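Long-range contacts in short chain dehydrogenase (Leptospira borgpetersenii serovar Hardjo-bovis, PDB 6UH2), which binds NAD+ and probably acts as an oxidoreductase on CH-OH groups, as a member of the short-chain dehydrogenase/reductase family: residues Ser39-Ser44 and Tyr59-Phe64; Arg46-Asp51 and Glu65-Asp70. All coordinates share one frame; numbering follows the deposited sequence.

Interaction 1 of 2, residues Ser39-Ser44 and Tyr59-Phe64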
ATOM      1  N   SER B  39       9.267  -9.762  12.709  1.00 15.81           N
ATOM      2  CA  SER B  39       8.532 -10.271  11.550  1.00 16.97           C
ATOM      3  C   SER B  39       9.474 -10.734  10.443  1.00 14.42           C
ATOM      4  O   SER B  39       9.279 -11.809   9.859  1.00 14.74           O
ATOM      5  CB  SER B  39       7.581  -9.197  11.028  1.00 18.34           C
ATOM      6  OG  SER B  39       6.582  -8.930  11.988  1.00 19.57           O
ATOM      7  N   TYR B  40      10.502  -9.941  10.138  1.00 13.98           N
ATOM      8  CA  TYR B  40      11.454 -10.360   9.118  1.00 16.28           C
ATOM      9  C   TYR B  40      12.204 -11.619   9.535  1.00 15.41           C
ATOM     10  O   TYR B  40      12.427 -12.515   8.714  1.00 14.22           O
ATOM     11  CB  TYR B  40      12.438  -9.235   8.813  1.00 16.63           C
ATOM     12  CG  TYR B  40      11.952  -8.274   7.757  1.00 14.36           C
ATOM     13  CD1 TYR B  40      11.806  -8.679   6.432  1.00 17.28           C
ATOM     14  CD2 TYR B  40      11.647  -6.959   8.079  1.00 13.00           C
ATOM     15  CE1 TYR B  40      11.365  -7.785   5.449  1.00 14.52           C
ATOM     16  CE2 TYR B  40      11.205  -6.071   7.113  1.00 15.92           C
ATOM     17  CZ  TYR B  40      11.074  -6.482   5.805  1.00 17.87           C
ATOM     18  OH  TYR B  40      10.643  -5.584   4.853  1.00 17.37           O
ATOM     19  N   LEU B  41      12.590 -11.721  10.810  1.00 12.31           N
ATOM     20  CA  LEU B  41      13.244 -12.953  11.255  1.00 15.00           C
ATOM     21  C   LEU B  41      12.325 -14.164  11.106  1.00 19.53           C
ATOM     22  O   LEU B  41      12.793 -15.266  10.795  1.00 17.05           O
ATOM     23  CB  LEU B  41      13.703 -12.817  12.707  1.00 16.20           C
ATOM     24  CG  LEU B  41      14.857 -11.854  12.966  1.00 18.79           C
ATOM     25  CD1 LEU B  41      15.030 -11.664  14.466  1.00 17.23           C
ATOM     26  CD2 LEU B  41      16.149 -12.360  12.310  1.00 17.54           C
ATOM     27  N   SER B  42      11.016 -13.983  11.300  1.00 20.25           N
ATOM     28  CA  SER B  42      10.123 -15.133  11.237  1.00 19.83           C
ATOM     29  C   SER B  42       9.915 -15.635   9.811  1.00 23.06           C
ATOM     30  O   SER B  42       9.526 -16.794   9.631  1.00 22.82           O
ATOM     31  CB  SER B  42       8.782 -14.799  11.886  1.00 19.61           C
ATOM     32  OG  SER B  42       7.990 -14.027  11.002  1.00 29.30           O
ATOM     33  N   VAL B  43      10.187 -14.810   8.798  1.00 18.59           N
ATOM     34  CA  VAL B  43      10.115 -15.248   7.404  1.00 22.62           C
ATOM     35  C   VAL B  43      11.520 -15.498   6.858  1.00 19.19           C
ATOM     36  O   VAL B  43      11.762 -15.366   5.653  1.00 19.57           O
ATOM     37  CB  VAL B  43       9.337 -14.239   6.535  1.00 21.27           C
ATOM     38  CG1 VAL B  43       7.870 -14.201   6.989  1.00 16.97           C
ATOM     39  CG2 VAL B  43       9.963 -12.837   6.602  1.00 20.24           C
ATOM     40  N   SER B  44      12.450 -15.863   7.746  1.00 15.69           N
ATOM     41  CA  SER B  44      13.786 -16.383   7.440  1.00 16.80           C
ATOM     42  C   SER B  44      14.765 -15.340   6.910  1.00 19.79           C
ATOM     43  O   SER B  44      15.860 -15.712   6.462  1.00 19.08           O
ATOM     44  CB  SER B  44      13.728 -17.560   6.454  1.00 20.27           C
ATOM     45  OG  SER B  44      13.015 -18.640   7.027  1.00 27.70           O
ATOM     46  N   TYR B  59      16.447 -12.121  20.657  1.00 25.02           N
ATOM     47  CA  TYR B  59      15.854 -12.900  19.576  1.00 26.78           C
ATOM     48  C   TYR B  59      16.427 -14.309  19.471  1.00 26.95           C
ATOM     49  O   TYR B  59      15.795 -15.168  18.843  1.00 29.31           O
ATOM     50  CB  TYR B  59      16.015 -12.159  18.250  1.00 24.58           C
ATOM     51  CG  TYR B  59      15.292 -10.837  18.240  1.00 25.34           C
ATOM     52  CD1 TYR B  59      13.908 -10.789  18.127  1.00 26.47           C
ATOM     53  CD2 TYR B  59      15.986  -9.639  18.346  1.00 25.41           C
ATOM     54  CE1 TYR B  59      13.230  -9.587  18.123  1.00 27.42           C
ATOM     55  CE2 TYR B  59      15.315  -8.419  18.338  1.00 25.69           C
ATOM     56  CZ  TYR B  59      13.937  -8.401  18.227  1.00 27.82           C
ATOM     57  OH  TYR B  59      13.261  -7.198  18.222  1.00 28.40           O
ATOM     58  N   LYS B  60      17.591 -14.568  20.072  1.00 28.49           N
ATOM     59  CA  LYS B  60      18.204 -15.902  20.085  1.00 30.76           C
ATOM     60  C   LYS B  60      18.290 -16.480  18.671  1.00 30.59           C
ATOM     61  O   LYS B  60      17.902 -17.620  18.404  1.00 32.00           O
ATOM     62  CB  LYS B  60      17.437 -16.841  21.023  1.00 33.73           C
ATOM     63  N   SER B  61      18.793 -15.665  17.748  1.00 28.64           N
ATOM     64  CA  SER B  61      18.886 -16.057  16.349  1.00 24.56           C
ATOM     65  C   SER B  61      20.245 -15.659  15.808  1.00 24.71           C
ATOM     66  O   SER B  61      20.645 -14.496  15.932  1.00 26.48           O
ATOM     67  CB  SER B  61      17.790 -15.397  15.508  1.00 27.52           C
ATOM     68  OG  SER B  61      18.075 -15.547  14.131  1.00 34.10           O
ATOM     69  N   ASN B  62      20.941 -16.607  15.181  1.00 26.11           N
ATOM     70  CA  ASN B  62      22.162 -16.244  14.472  1.00 26.70           C
ATOM     71  C   ASN B  62      21.876 -15.574  13.131  1.00 21.61           C
ATOM     72  O   ASN B  62      22.812 -15.272  12.390  1.00 26.75           O
ATOM     73  CB  ASN B  62      23.076 -17.465  14.280  1.00 33.53           C
ATOM     74  CG  ASN B  62      22.452 -18.562  13.427  1.00 46.63           C
ATOM     75  OD1 ASN B  62      21.392 -18.388  12.822  1.00 43.03           O
ATOM     76  ND2 ASN B  62      23.130 -19.711  13.371  1.00 54.32           N
ATOM     77  N   ARG B  63      20.610 -15.314  12.813  1.00 17.20           N
ATOM     78  CA  ARG B  63      20.255 -14.503  11.660  1.00 17.35           C
ATOM     79  C   ARG B  63      19.989 -13.050  12.037  1.00 25.75           C
ATOM     80  O   ARG B  63      19.601 -12.259  11.170  1.00 22.01           O
ATOM     81  CB  ARG B  63      19.053 -15.121  10.945  1.00 15.27           C
ATOM     82  CG  ARG B  63      19.331 -16.546  10.504  1.00 18.20           C
ATOM     83  CD  ARG B  63      18.166 -17.166   9.759  1.00 17.41           C
ATOM     84  NE  ARG B  63      18.065 -16.672   8.390  1.00 20.61           N
ATOM     85  CZ  ARG B  63      18.771 -17.162   7.370  1.00 31.27           C
ATOM     86  NH1 ARG B  63      19.625 -18.158   7.565  1.00 33.32           N
ATOM     87  NH2 ARG B  63      18.614 -16.670   6.148  1.00 29.38           N
ATOM     88  N   PHE B  64      20.229 -12.672  13.300  1.00 20.75           N
ATOM     89  CA  PHE B  64      20.041 -11.308  13.775  1.00 16.95           C
ATOM     90  C   PHE B  64      21.356 -10.730  14.280  1.00 17.27           C
ATOM     91  O   PHE B  64      22.129 -11.417  14.943  1.00 16.60           O
ATOM     92  CB  PHE B  64      19.014 -11.229  14.911  1.00 15.10           C
ATOM     93  CG  PHE B  64      18.892  -9.850  15.503  1.00 17.54           C
ATOM     94  CD1 PHE B  64      18.198  -8.865  14.834  1.00 16.83           C
ATOM     95  CD2 PHE B  64      19.495  -9.538  16.712  1.00 23.00           C
ATOM     96  CE1 PHE B  64      18.085  -7.584  15.358  1.00 19.93           C
ATOM     97  CE2 PHE B  64      19.394  -8.256  17.248  1.00 24.14           C
ATOM     98  CZ  PHE B  64      18.685  -7.281  16.571  1.00 21.13           C
TER
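The backbone O of Ser-44 is gripped twice by one side chain, that of Arg-63: NH2 donates to it at 2.9 Å and NE makes a weaker bond; both are bent, as one oxygen is shared between two N-H groups. The acceptor belongs to the Schellman motif that closes helix 31-42, in which Ser-44 N bonds to Leu-41 O and Ala-45 N to Tyr-40 O. This helix is the first of the Rossmann fold, and Arg-63 thus ties its C-terminal end to the loop between strands 46-51 and 64-68. Ser-44 turns through the positive phi (73°) that the motif needs, and its O meets the guanidinium at the edge, with NH2 nearly along the C=O axis (165°). A carbonyl just past a helix C-terminus probably lies in its partly negative field, which would suit a cationic partner. In the arginine chain, the bend at chi3 (76°) turns NE back beside CB.

Leu-41 supplies the apolar half. Its two methyl groups part company: CD1 packs on the Tyr-59 ring, 3.9 Å from CG, the two side chains crossing at about a right angle, while CD2 lies 4.0 Å from Phe-64 CB and against Arg-63 O. A branched leucine can serve both aromatic residues at once. Tyr-59 in turn lays CD2 over the centre of one face of the Phe-64 ring, 3.7 Å above its plane, and also touches Ser-34 and Val-37 on the helix.

The loop is shaped by a type I turn from Ser-61 to Phe-64 and by an ST turn, in which Arg-63 N donates to Ser-61 OG at 2.9 Å.

Interaction 2 of 2, residues Arg46-Asp51 and Glu65-Asp70; sequences RVICLD and EWIQAD. With NAD (nicotinamide-adenine-dinucleotide), chain D.
Asp-51 holds the adenosine ribose of NAD with both carboxylate oxygens, OD1 accepting from O2B and OD2 from O3B, each at 2.6 Å. It lies toward the C-terminal end of the second strand of the Rossmann fold, where an acidic residue that pairs with both ribose hydroxyls is characteristic of NAD-preferring enzymes. Asp-70, in the turn that follows the neighbouring strand, receives the adenine amino group N6A on OD1 at 3.0 Å.

Behind this first shell, Ser-29 N and Glu-53 N donate to OD2 and OD1 of Asp-51. The backbone O of Asp-51 has two donors, which come from opposite faces of its carbonyl plane: Trp-66 NE1 at 2.9 Å, and Ala-69 N, well above that plane. Indole suits this place because its one N-H reaches the carbonyl while CD1 rests 3.9 Å from Cys-49 SG.

Farther back, parallel pairing sets the register, the straightest bond running from Ile-67 N to Cys-49 O (176°). On the face opposite Cys-49 and Trp-66, Ile-48 meets Leu-84 and Ile-67 meets Ile-80 of helix 74-86, while Leu-50 packs on Leu-24; branched aliphatic side chains suit this apolar layer. Leu-50 CD2 presses tightly on Ile-67 CB at 3.5 Å.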
ATOM      1  N   ARG B  46      17.651 -12.383   7.124  1.00 15.77           N
ATOM      2  CA  ARG B  46      18.692 -11.922   8.035  1.00 15.66           C
ATOM      3  C   ARG B  46      18.451 -10.442   8.285  1.00 18.54           C
ATOM      4  O   ARG B  46      18.059  -9.714   7.371  1.00 16.03           O
ATOM      5  CB  ARG B  46      20.089 -12.155   7.457  1.00 17.36           C
ATOM      6  CG  ARG B  46      20.485 -13.660   7.352  1.00 23.37           C
ATOM      7  CD  ARG B  46      21.751 -13.847   6.506  1.00 21.58           C
ATOM      8  NE  ARG B  46      21.446 -13.738   5.078  1.00 23.80           N
ATOM      9  CZ  ARG B  46      22.263 -13.213   4.170  1.00 29.97           C
ATOM     10  NH1 ARG B  46      23.446 -12.739   4.536  1.00 27.02           N
ATOM     11  NH2 ARG B  46      21.891 -13.164   2.897  1.00 36.33           N
ATOM     12  N   VAL B  47      18.636 -10.008   9.532  1.00 15.30           N
ATOM     13  CA  VAL B  47      18.280  -8.651   9.936  1.00 15.71           C
ATOM     14  C   VAL B  47      19.450  -8.022  10.670  1.00 19.03           C
ATOM     15  O   VAL B  47      20.019  -8.635  11.582  1.00 18.31           O
ATOM     16  CB  VAL B  47      17.026  -8.619  10.830  1.00 18.24           C
ATOM     17  CG1 VAL B  47      16.721  -7.166  11.235  1.00 14.31           C
ATOM     18  CG2 VAL B  47      15.844  -9.247  10.110  1.00 14.99           C
ATOM     19  N   ILE B  48      19.813  -6.807  10.268  1.00 17.62           N
ATOM     20  CA  ILE B  48      20.774  -5.989  10.996  1.00 14.55           C
ATOM     21  C   ILE B  48      20.022  -4.781  11.542  1.00 19.33           C
ATOM     22  O   ILE B  48      19.405  -4.024  10.780  1.00 19.12           O
ATOM     23  CB  ILE B  48      21.955  -5.560  10.111  1.00 15.33           C
ATOM     24  CG1 ILE B  48      22.742  -6.783   9.637  1.00 20.11           C
ATOM     25  CG2 ILE B  48      22.867  -4.599  10.874  1.00 20.61           C
ATOM     26  CD1 ILE B  48      23.810  -6.484   8.610  1.00 25.35           C
ATOM     27  N   CYS B  49      20.066  -4.603  12.852  1.00 17.58           N
ATOM     28  CA  CYS B  49      19.464  -3.442  13.496  1.00 19.47           C
ATOM     29  C   CYS B  49      20.556  -2.428  13.821  1.00 20.22           C
ATOM     30  O   CYS B  49      21.538  -2.769  14.493  1.00 20.56           O
ATOM     31  CB  CYS B  49      18.721  -3.857  14.767  1.00 19.11           C
ATOM     32  SG  CYS B  49      18.289  -2.436  15.806  1.00 22.54           S
ATOM     33  N   LEU B  50      20.397  -1.190  13.335  1.00 16.61           N
ATOM     34  CA  LEU B  50      21.266  -0.071  13.692  1.00 18.99           C
ATOM     35  C   LEU B  50      20.500   0.845  14.638  1.00 15.12           C
ATOM     36  O   LEU B  50      19.496   1.445  14.241  1.00 19.20           O
ATOM     37  CB  LEU B  50      21.719   0.732  12.470  1.00 22.60           C
ATOM     38  CG  LEU B  50      22.525   0.126  11.331  1.00 35.08           C
ATOM     39  CD1 LEU B  50      22.986   1.238  10.402  1.00 29.84           C
ATOM     40  CD2 LEU B  50      23.711  -0.646  11.860  1.00 39.33           C
ATOM     41  N   ASP B  51      20.994   0.981  15.870  1.00 17.14           N
ATOM     42  CA  ASP B  51      20.257   1.702  16.900  1.00 16.42           C
ATOM     43  C   ASP B  51      21.238   1.975  18.028  1.00 17.50           C
ATOM     44  O   ASP B  51      22.067   1.104  18.314  1.00 17.99           O
ATOM     45  CB  ASP B  51      19.065   0.852  17.377  1.00 14.65           C
ATOM     46  CG  ASP B  51      17.994   1.661  18.112  1.00 17.10           C
ATOM     47  OD1 ASP B  51      18.325   2.395  19.069  1.00 19.26           O
ATOM     48  OD2 ASP B  51      16.804   1.528  17.748  1.00 14.90           O
ATOM     49  N   GLU B  65      21.591  -9.455  13.987  1.00 17.07           N
ATOM     50  CA  GLU B  65      22.757  -8.732  14.480  1.00 18.48           C
ATOM     51  C   GLU B  65      22.354  -7.311  14.861  1.00 22.54           C
ATOM     52  O   GLU B  65      21.688  -6.626  14.080  1.00 23.27           O
ATOM     53  CB  GLU B  65      23.862  -8.702  13.412  1.00 23.84           C
ATOM     54  CG  GLU B  65      25.038  -7.817  13.748  1.00 28.42           C
ATOM     55  CD  GLU B  65      26.159  -7.929  12.729  1.00 29.40           C
ATOM     56  OE1 GLU B  65      25.995  -8.662  11.727  1.00 30.01           O
ATOM     57  OE2 GLU B  65      27.208  -7.289  12.933  1.00 35.83           O
ATOM     58  N   TRP B  66      22.752  -6.872  16.055  1.00 17.26           N
ATOM     59  CA  TRP B  66      22.582  -5.483  16.478  1.00 21.97           C
ATOM     60  C   TRP B  66      23.916  -4.763  16.369  1.00 26.00           C
ATOM     61  O   TRP B  66      24.935  -5.249  16.874  1.00 23.91           O
ATOM     62  CB  TRP B  66      22.063  -5.378  17.913  1.00 25.21           C
ATOM     63  CG  TRP B  66      22.127  -3.958  18.484  1.00 20.93           C
ATOM     64  CD1 TRP B  66      21.568  -2.818  17.949  1.00 16.69           C
ATOM     65  CD2 TRP B  66      22.783  -3.551  19.688  1.00 20.93           C
ATOM     66  NE1 TRP B  66      21.854  -1.727  18.749  1.00 17.23           N
ATOM     67  CE2 TRP B  66      22.588  -2.156  19.826  1.00 21.53           C
ATOM     68  CE3 TRP B  66      23.515  -4.230  20.669  1.00 20.38           C
ATOM     69  CZ2 TRP B  66      23.100  -1.434  20.906  1.00 26.66           C
ATOM     70  CZ3 TRP B  66      24.024  -3.508  21.744  1.00 23.87           C
ATOM     71  CH2 TRP B  66      23.818  -2.129  21.852  1.00 27.24           C
ATOM     72  N   ILE B  67      23.910  -3.611  15.712  1.00 21.77           N
ATOM     73  CA  ILE B  67      25.079  -2.746  15.662  1.00 24.16           C
ATOM     74  C   ILE B  67      24.738  -1.465  16.405  1.00 23.06           C
ATOM     75  O   ILE B  67      23.837  -0.722  16.001  1.00 19.91           O
ATOM     76  CB  ILE B  67      25.513  -2.462  14.219  1.00 29.58           C
ATOM     77  CG1 ILE B  67      25.849  -3.782  13.513  1.00 27.71           C
ATOM     78  CG2 ILE B  67      26.693  -1.505  14.209  1.00 28.93           C
ATOM     79  CD1 ILE B  67      26.081  -3.637  12.026  1.00 26.73           C
ATOM     80  N   GLN B  68      25.444  -1.211  17.500  1.00 19.33           N
ATOM     81  CA  GLN B  68      25.251   0.041  18.225  1.00 18.87           C
ATOM     82  C   GLN B  68      25.758   1.195  17.365  1.00 23.09           C
ATOM     83  O   GLN B  68      26.958   1.290  17.081  1.00 22.55           O
ATOM     84  CB  GLN B  68      25.981  -0.028  19.561  1.00 20.19           C
ATOM     85  CG  GLN B  68      25.872   1.231  20.413  1.00 26.60           C
ATOM     86  CD  GLN B  68      26.673   1.101  21.705  1.00 40.96           C
ATOM     87  OE1 GLN B  68      26.965  -0.004  22.150  1.00 51.40           O
ATOM     88  NE2 GLN B  68      27.044   2.228  22.295  1.00 50.88           N
ATOM     89  N   ALA B  69      24.853   2.078  16.941  1.00 21.99           N
ATOM     90  CA  ALA B  69      25.216   3.081  15.953  1.00 24.35           C
ATOM     91  C   ALA B  69      24.309   4.292  16.066  1.00 19.75           C
ATOM     92  O   ALA B  69      23.150   4.191  16.476  1.00 21.38           O
ATOM     93  CB  ALA B  69      25.132   2.528  14.529  1.00 22.93           C
ATOM     94  N   ASP B  70      24.854   5.434  15.657  1.00 16.28           N
ATOM     95  CA  ASP B  70      24.165   6.716  15.643  1.00 17.92           C
ATOM     96  C   ASP B  70      24.118   7.180  14.194  1.00 19.28           C
ATOM     97  O   ASP B  70      25.157   7.540  13.625  1.00 20.63           O
ATOM     98  CB  ASP B  70      24.904   7.708  16.540  1.00 17.45           C
ATOM     99  CG  ASP B  70      24.323   9.115  16.488  1.00 25.73           C
ATOM    100  OD1 ASP B  70      23.394   9.391  15.696  1.00 18.62           O
ATOM    101  OD2 ASP B  70      24.821   9.953  17.261  1.00 25.38           O
TER
HETATM  102  PA  NAD D 301      10.416   4.614  19.132  1.00 19.86           P
HETATM  103  O1A NAD D 301      10.708   5.930  19.897  1.00 21.85           O
HETATM  104  O2A NAD D 301       9.787   3.428  19.866  1.00 16.83           O
HETATM  105  O5B NAD D 301      11.756   4.078  18.357  1.00 19.75           O
HETATM  106  C5B NAD D 301      12.647   4.923  17.653  1.00 20.65           C
HETATM  107  C4B NAD D 301      13.943   4.158  17.653  1.00 15.92           C
HETATM  108  O4B NAD D 301      14.870   5.022  16.894  1.00 17.53           O
HETATM  109  C3B NAD D 301      14.540   3.960  19.055  1.00 14.41           C
HETATM  110  O3B NAD D 301      14.979   2.591  19.232  1.00 15.73           O
HETATM  111  C2B NAD D 301      15.769   4.879  19.037  1.00 17.11           C
HETATM  112  O2B NAD D 301      16.830   4.382  19.865  1.00 20.04           O
HETATM  113  C1B NAD D 301      16.120   4.951  17.532  1.00 16.33           C
HETATM  114  N9A NAD D 301      16.976   6.117  17.347  1.00 18.60           N
HETATM  115  C8A NAD D 301      16.877   7.371  17.950  1.00 18.04           C
HETATM  116  N7A NAD D 301      17.864   8.148  17.594  1.00 14.53           N
HETATM  117  C5A NAD D 301      18.660   7.380  16.745  1.00 17.88           C
HETATM  118  C6A NAD D 301      19.850   7.631  16.070  1.00 17.62           C
HETATM  119  N6A NAD D 301      20.483   8.819  16.142  1.00 18.42           N
HETATM  120  N1A NAD D 301      20.363   6.653  15.308  1.00 14.97           N
HETATM  121  C2A NAD D 301      19.749   5.471  15.225  1.00 17.63           C
HETATM  122  N3A NAD D 301      18.615   5.135  15.845  1.00 17.07           N
HETATM  123  C4A NAD D 301      18.106   6.125  16.594  1.00 14.65           C
HETATM  124  O3  NAD D 301       9.517   4.945  17.827  1.00 20.78           O
HETATM  125  PN  NAD D 301       8.365   4.133  17.043  1.00 21.87           P
HETATM  126  O1N NAD D 301       6.959   4.540  17.553  1.00 29.83           O
HETATM  127  O2N NAD D 301       8.832   2.679  16.919  1.00 20.69           O
HETATM  128  O5D NAD D 301       8.544   4.968  15.597  1.00 20.58           O
HETATM  129  C5D NAD D 301       9.275   4.366  14.551  1.00 20.29           C
HETATM  130  C4D NAD D 301       9.079   5.249  13.322  1.00 17.00           C
HETATM  131  O4D NAD D 301       7.640   5.472  13.037  1.00 21.57           O
HETATM  132  C3D NAD D 301       9.623   6.652  13.587  1.00 12.83           C
HETATM  133  O3D NAD D 301      10.157   7.221  12.386  1.00 15.88           O
HETATM  134  C2D NAD D 301       8.383   7.514  13.975  1.00 15.85           C
HETATM  135  O2D NAD D 301       8.523   8.889  13.658  1.00 16.21           O
HETATM  136  C1D NAD D 301       7.323   6.838  13.060  1.00 18.29           C
HETATM  137  N1N NAD D 301       5.910   6.955  13.568  1.00 20.88           N
HETATM  138  C2N NAD D 301       5.568   6.514  14.810  1.00 20.43           C
HETATM  139  C3N NAD D 301       4.267   6.645  15.227  1.00 25.76           C
HETATM  140  C7N NAD D 301       3.903   6.165  16.590  1.00 28.63           C
HETATM  141  O7N NAD D 301       2.798   6.451  17.026  1.00 25.81           O
HETATM  142  N7N NAD D 301       4.803   5.429  17.279  1.00 27.42           N
HETATM  143  C4N NAD D 301       3.328   7.223  14.354  1.00 23.55           C
HETATM  144  C5N NAD D 301       3.703   7.660  13.119  1.00 29.23           C
HETATM  145  C6N NAD D 301       5.031   7.511  12.725  1.00 24.15           C

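How the interactions relate
Interaction 2 is mostly buried and touches the cofactor, whereas interaction 1 is a surface contact, with its Tyr-59 side chain about 10 Å from NAD. Their segments alternate along the chain: helix 31-42 leads into strand 46-51, and the loop holding 59-64 leads into strand 64-68. Both contacts thus lie in the same part of the Rossmann fold, near strand 64-68, outermost within this chain. Regular backbone pairing dominates interaction 2; in interaction 1 side chains do the joining, through an arginine and a leucine packed against two aromatic residues. The two meet at Val-47, whose N lies 2.9 Å from Arg-63 O, a probable hydrogen bond, while its CG2 packs against Tyr-40 CB.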